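Local coordinates for protein MPT synthase subunit 2 (Burkholderia ambifaria, PDB 7L32) that probably serves as the large, catalytic subunit of molybdopterin synthase, transferring sulfur to precursor Z to make molybdopterin during molybdenum cofactor biosynthesis, at residues A[56-67]-A[90-102]. Residues are numbered along the deposited sequence; the frame is centred on the assembly and turned at random.
Sequences AMELEHYPGMTE and HRVGRLLPLDQIV
Leu-59 and His-90 meet at the centre of this contact: the CD1 methyl of Leu-59 comes up to the imidazole at its edge, in the ring plane, 3.7 Å from His-90 CE1. The same methyl also touches Leu-95 CD1 and Ile-101 CG2, so one branch of a single leucine gathers three side chains of 90-102. The imidazole is steadied from its own segment, with His-90 ND1 donating to Arg-91 O, which lies in the plane of the ring, and Val-102 CB lying over one face. Farther along the same face of the sheet, Met-57 sends CG anti to its nitrogen (chi1 176°) and then bends at the thioether, bringing CE to 4.0 Å from Ile-101 CD1; the two side chains cross at about a right angle. At the other end Val-92 CG1 approaches the His-61 ring obliquely, 3.8 Å from His-61 ND1, a nitrogen that this contact buries and that has no partner in the model.

Four backbone bonds stitch the strands together as an antiparallel ladder. Met-57 pairs with Leu-95, where the bond from Leu-95 N to Met-57 O is 2.7 Å and almost straight, and Leu-59 pairs with Gly-93. Between them lies the non-hydrogen-bonded pair Glu-58 and Arg-94, whose side chains share the opposite face and touch through aliphatic carbons, CG to CG at 4.1 Å. Their charges do not meet: Glu-58 OE2 forms its salt bridge with Lys-134. Ala-56 CB lies over one face of the Arg-94 guanidinium.

Within this chain strand 93-95 is one edge of the antiparallel sheet, and 57-61 runs between it and 131-136. Because strands 85-91 and 100-108 belong to the four-stranded mixed sheet, segment 90-102 joins the two sheets of the MoaE fold, while Phe-131 stacks on His-90 and Val-45, from a loop, touches Met-57, Leu-95 and Ile-101.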
loop_
_atom_site.group_PDB
_atom_site.type_symbol
_atom_site.label_atom_id
_atom_site.label_comp_id
_atom_site.label_asym_id
_atom_site.label_seq_id
_atom_site.Cartn_x
_atom_site.Cartn_y
_atom_site.Cartn_z
ATOM N N ALA A 56 5.329 6.431 26.065
ATOM C CA ALA A 56 6.034 6.390 24.789
ATOM C C ALA A 56 6.594 5.001 24.518
ATOM O O ALA A 56 6.946 4.265 25.440
ATOM C CB ALA A 56 7.151 7.421 24.763
ATOM N N MET A 57 6.694 4.661 23.238
ATOM C CA MET A 57 7.258 3.388 22.810
ATOM C C MET A 57 8.751 3.561 22.568
ATOM O O MET A 57 9.161 4.414 21.773
ATOM C CB MET A 57 6.548 2.890 21.547
ATOM C CG MET A 57 7.129 1.602 20.944
ATOM S SD MET A 57 6.467 1.139 19.324
ATOM C CE MET A 57 4.835 1.884 19.351
ATOM N N GLU A 58 9.560 2.759 23.264
ATOM C CA GLU A 58 11.000 2.707 23.047
ATOM C C GLU A 58 11.300 1.367 22.385
ATOM O O GLU A 58 11.151 0.316 23.020
ATOM C CB GLU A 58 11.772 2.859 24.354
ATOM C CG GLU A 58 11.748 4.263 24.931
ATOM C CD GLU A 58 13.013 4.594 25.686
ATOM O OE1 GLU A 58 14.082 4.079 25.296
ATOM O OE2 GLU A 58 12.938 5.342 26.685
ATOM N N LEU A 59 11.731 1.420 21.123
ATOM C CA LEU A 59 12.046 0.261 20.295
ATOM C C LEU A 59 13.549 0.170 20.082
ATOM O O LEU A 59 14.200 1.181 19.805
ATOM C CB LEU A 59 11.396 0.344 18.901
ATOM C CG LEU A 59 10.103 -0.395 18.600
ATOM C CD1 LEU A 59 9.797 -0.307 17.087
ATOM C CD2 LEU A 59 10.210 -1.833 19.076
ATOM N N GLU A 60 14.084 -1.048 20.153
ATOM C CA GLU A 60 15.485 -1.298 19.850
ATOM C C GLU A 60 15.601 -2.541 18.984
ATOM O O GLU A 60 14.810 -3.478 19.108
ATOM C CB GLU A 60 16.330 -1.463 21.133
ATOM C CG GLU A 60 16.620 -0.163 21.892
ATOM C CD GLU A 60 16.926 1.029 20.982
ATOM O OE1 GLU A 60 17.666 0.863 19.978
ATOM O OE2 GLU A 60 16.417 2.139 21.265
ATOM N N HIS A 61 16.591 -2.531 18.104
ATOM C CA HIS A 61 16.895 -3.654 17.233
ATOM C C HIS A 61 18.197 -4.295 17.706
ATOM O O HIS A 61 18.826 -3.830 18.660
ATOM C CB HIS A 61 17.005 -3.200 15.773
ATOM C CG HIS A 61 18.204 -2.337 15.502
ATOM N ND1 HIS A 61 18.458 -1.179 16.204
ATOM C CD2 HIS A 61 19.226 -2.477 14.624
ATOM C CE1 HIS A 61 19.579 -0.634 15.763
ATOM N NE2 HIS A 61 20.066 -1.403 14.805
ATOM N N TYR A 62 18.584 -5.394 17.041
ATOM C CA TYR A 62 19.874 -6.049 17.261
ATOM C C TYR A 62 20.777 -5.660 16.091
ATOM O O TYR A 62 20.599 -6.182 14.980
ATOM C CB TYR A 62 19.686 -7.571 17.337
ATOM C CG TYR A 62 20.886 -8.410 17.820
ATOM C CD1 TYR A 62 22.197 -8.004 17.601
ATOM C CD2 TYR A 62 20.681 -9.622 18.471
ATOM C CE1 TYR A 62 23.281 -8.784 18.032
ATOM C CE2 TYR A 62 21.750 -10.404 18.907
ATOM C CZ TYR A 62 23.049 -9.983 18.680
ATOM O OH TYR A 62 24.114 -10.758 19.107
ATOM N N PRO A 63 21.713 -4.727 16.267
ATOM C CA PRO A 63 22.478 -4.212 15.119
ATOM C C PRO A 63 23.119 -5.320 14.292
ATOM O O PRO A 63 23.746 -6.236 14.823
ATOM C CB PRO A 63 23.530 -3.313 15.780
ATOM C CG PRO A 63 22.863 -2.856 17.024
ATOM C CD PRO A 63 22.059 -4.022 17.515
ATOM N N GLY A 64 22.914 -5.245 12.974
ATOM C CA GLY A 64 23.392 -6.277 12.074
ATOM C C GLY A 64 22.421 -7.435 11.961
ATOM O O GLY A 64 21.991 -7.780 10.862
ATOM N N MET A 65 22.071 -8.038 13.101
ATOM C CA MET A 65 21.146 -9.173 13.119
ATOM C C MET A 65 19.780 -8.802 12.536
ATOM O O MET A 65 19.226 -9.518 11.684
ATOM C CB MET A 65 21.008 -9.660 14.566
ATOM C CG MET A 65 19.915 -10.687 14.831
ATOM S SD MET A 65 20.525 -12.392 14.768
ATOM C CE MET A 65 21.672 -12.415 16.138
ATOM N N THR A 66 19.204 -7.696 12.995
ATOM C CA THR A 66 17.862 -7.356 12.533
ATOM C C THR A 66 17.868 -7.021 11.043
ATOM O O THR A 66 16.974 -7.449 10.311
ATOM C CB THR A 66 17.281 -6.205 13.360
ATOM O OG1 THR A 66 17.292 -6.561 14.750
ATOM C CG2 THR A 66 15.804 -5.912 12.937
ATOM N N GLU A 67 18.876 -6.275 10.573
ATOM C CA GLU A 67 18.956 -5.969 9.141
ATOM C C GLU A 67 19.047 -7.243 8.308
ATOM O O GLU A 67 18.362 -7.374 7.286
ATOM C CB GLU A 67 20.167 -5.073 8.854
ATOM C CG GLU A 67 20.005 -3.618 9.303
ATOM C CD GLU A 67 20.577 -3.332 10.689
ATOM O OE1 GLU A 67 20.741 -4.269 11.511
ATOM O OE2 GLU A 67 20.849 -2.144 10.961
ATOM N N HIS A 90 12.682 0.820 8.763
ATOM C CA HIS A 90 12.093 0.650 10.082
ATOM C C HIS A 90 12.793 1.588 11.057
ATOM O O HIS A 90 14.018 1.735 11.013
ATOM C CB HIS A 90 12.207 -0.812 10.554
ATOM C CG HIS A 90 11.178 -1.203 11.571
ATOM N ND1 HIS A 90 11.068 -0.588 12.800
ATOM C CD2 HIS A 90 10.244 -2.188 11.562
ATOM C CE1 HIS A 90 10.096 -1.157 13.496
ATOM N NE2 HIS A 90 9.582 -2.133 12.769
ATOM N N ARG A 91 12.019 2.251 11.911
ATOM C CA ARG A 91 12.618 3.159 12.878
ATOM C C ARG A 91 12.838 2.452 14.207
ATOM O O ARG A 91 12.205 1.437 14.511
ATOM C CB ARG A 91 11.751 4.393 13.090
ATOM C CG ARG A 91 11.608 5.240 11.828
ATOM C CD ARG A 91 10.750 6.453 12.090
ATOM N NE ARG A 91 11.423 7.421 12.944
ATOM C CZ ARG A 91 10.801 8.368 13.631
ATOM N NH1 ARG A 91 9.482 8.472 13.623
ATOM N NH2 ARG A 91 11.521 9.229 14.351
ATOM N N VAL A 92 13.768 3.004 14.992
ATOM C CA VAL A 92 14.021 2.591 16.370
ATOM C C VAL A 92 14.169 3.852 17.217
ATOM O O VAL A 92 14.197 4.974 16.702
ATOM C CB VAL A 92 15.269 1.689 16.498
ATOM C CG1 VAL A 92 15.009 0.332 15.851
ATOM C CG2 VAL A 92 16.488 2.355 15.877
ATOM N N GLY A 93 14.259 3.661 18.529
ATOM C CA GLY A 93 14.345 4.771 19.454
ATOM C C GLY A 93 13.032 5.056 20.158
ATOM O O GLY A 93 12.137 4.215 20.250
ATOM N N ARG A 94 12.927 6.277 20.669
ATOM C CA ARG A 94 11.757 6.707 21.428
ATOM C C ARG A 94 10.734 7.277 20.450
ATOM O O ARG A 94 10.950 8.342 19.862
ATOM C CB ARG A 94 12.169 7.728 22.484
ATOM C CG ARG A 94 11.120 8.036 23.535
ATOM C CD ARG A 94 11.702 8.975 24.589
ATOM N NE ARG A 94 10.668 9.597 25.405
ATOM C CZ ARG A 94 10.035 10.715 25.071
ATOM N NH1 ARG A 94 10.286 11.337 23.931
ATOM N NH2 ARG A 94 9.127 11.220 25.900
ATOM N N LEU A 95 9.617 6.575 20.285
ATOM C CA LEU A 95 8.598 6.924 19.298
ATOM C C LEU A 95 7.315 7.307 20.020
ATOM O O LEU A 95 6.858 6.579 20.909
ATOM C CB LEU A 95 8.345 5.762 18.342
ATOM C CG LEU A 95 9.578 5.241 17.593
ATOM C CD1 LEU A 95 9.290 3.873 16.983
ATOM C CD2 LEU A 95 10.035 6.226 16.513
ATOM N N LEU A 96 6.749 8.457 19.650
ATOM C CA LEU A 96 5.551 8.996 20.283
ATOM C C LEU A 96 4.300 8.561 19.529
ATOM O O LEU A 96 4.380 8.135 18.373
ATOM C CB LEU A 96 5.631 10.523 20.336
ATOM C CG LEU A 96 6.697 11.060 21.294
ATOM C CD1 LEU A 96 6.780 12.585 21.249
ATOM C CD2 LEU A 96 6.406 10.583 22.706
ATOM N N PRO A 97 3.127 8.664 20.157
ATOM C CA PRO A 97 1.878 8.440 19.420
ATOM C C PRO A 97 1.817 9.303 18.171
ATOM O O PRO A 97 2.175 10.485 18.187
ATOM C CB PRO A 97 0.792 8.833 20.431
ATOM C CG PRO A 97 1.439 8.608 21.772
ATOM C CD PRO A 97 2.886 8.954 21.584
ATOM N N LEU A 98 1.359 8.689 17.084
ATOM C CA LEU A 98 1.197 9.226 15.739
ATOM C C LEU A 98 2.502 9.181 14.940
ATOM O O LEU A 98 2.465 9.401 13.728
ATOM C CB LEU A 98 0.627 10.661 15.713
ATOM C CG LEU A 98 -0.693 10.854 16.464
ATOM C CD1 LEU A 98 -1.162 12.310 16.405
ATOM C CD2 LEU A 98 -1.761 9.903 15.954
ATOM N N ASP A 99 3.647 8.880 15.562
ATOM C CA ASP A 99 4.895 8.765 14.817
ATOM C C ASP A 99 4.842 7.587 13.853
ATOM O O ASP A 99 4.316 6.522 14.183
ATOM C CB ASP A 99 6.077 8.539 15.765
ATOM C CG ASP A 99 6.530 9.800 16.475
ATOM O OD1 ASP A 99 6.056 10.912 16.158
ATOM O OD2 ASP A 99 7.357 9.653 17.388
ATOM N N GLN A 100 5.451 7.763 12.684
ATOM C CA GLN A 100 5.684 6.636 11.787
ATOM C C GLN A 100 6.664 5.655 12.413
ATOM O O GLN A 100 7.678 6.057 12.994
ATOM C CB GLN A 100 6.241 7.126 10.452
ATOM C CG GLN A 100 5.275 7.997 9.659
ATOM C CD GLN A 100 5.841 8.458 8.321
ATOM O OE1 GLN A 100 5.166 8.371 7.296
ATOM N NE2 GLN A 100 7.071 8.980 8.331
ATOM N N ILE A 101 6.368 4.363 12.276
ATOM C CA ILE A 101 7.246 3.283 12.759
ATOM C C ILE A 101 7.976 2.607 11.609
ATOM O O ILE A 101 9.184 2.390 11.660
ATOM C CB ILE A 101 6.431 2.230 13.548
ATOM C CG1 ILE A 101 5.724 2.844 14.746
ATOM C CG2 ILE A 101 7.324 1.076 14.008
ATOM C CD1 ILE A 101 4.669 1.908 15.317
ATOM N N VAL A 102 7.240 2.214 10.578
ATOM C CA VAL A 102 7.788 1.303 9.583
ATOM C C VAL A 102 7.093 1.598 8.268
ATOM O O VAL A 102 5.913 1.948 8.250
ATOM C CB VAL A 102 7.592 -0.166 10.022
ATOM C CG1 VAL A 102 6.127 -0.461 10.316
ATOM C CG2 VAL A 102 8.154 -1.149 9.000
#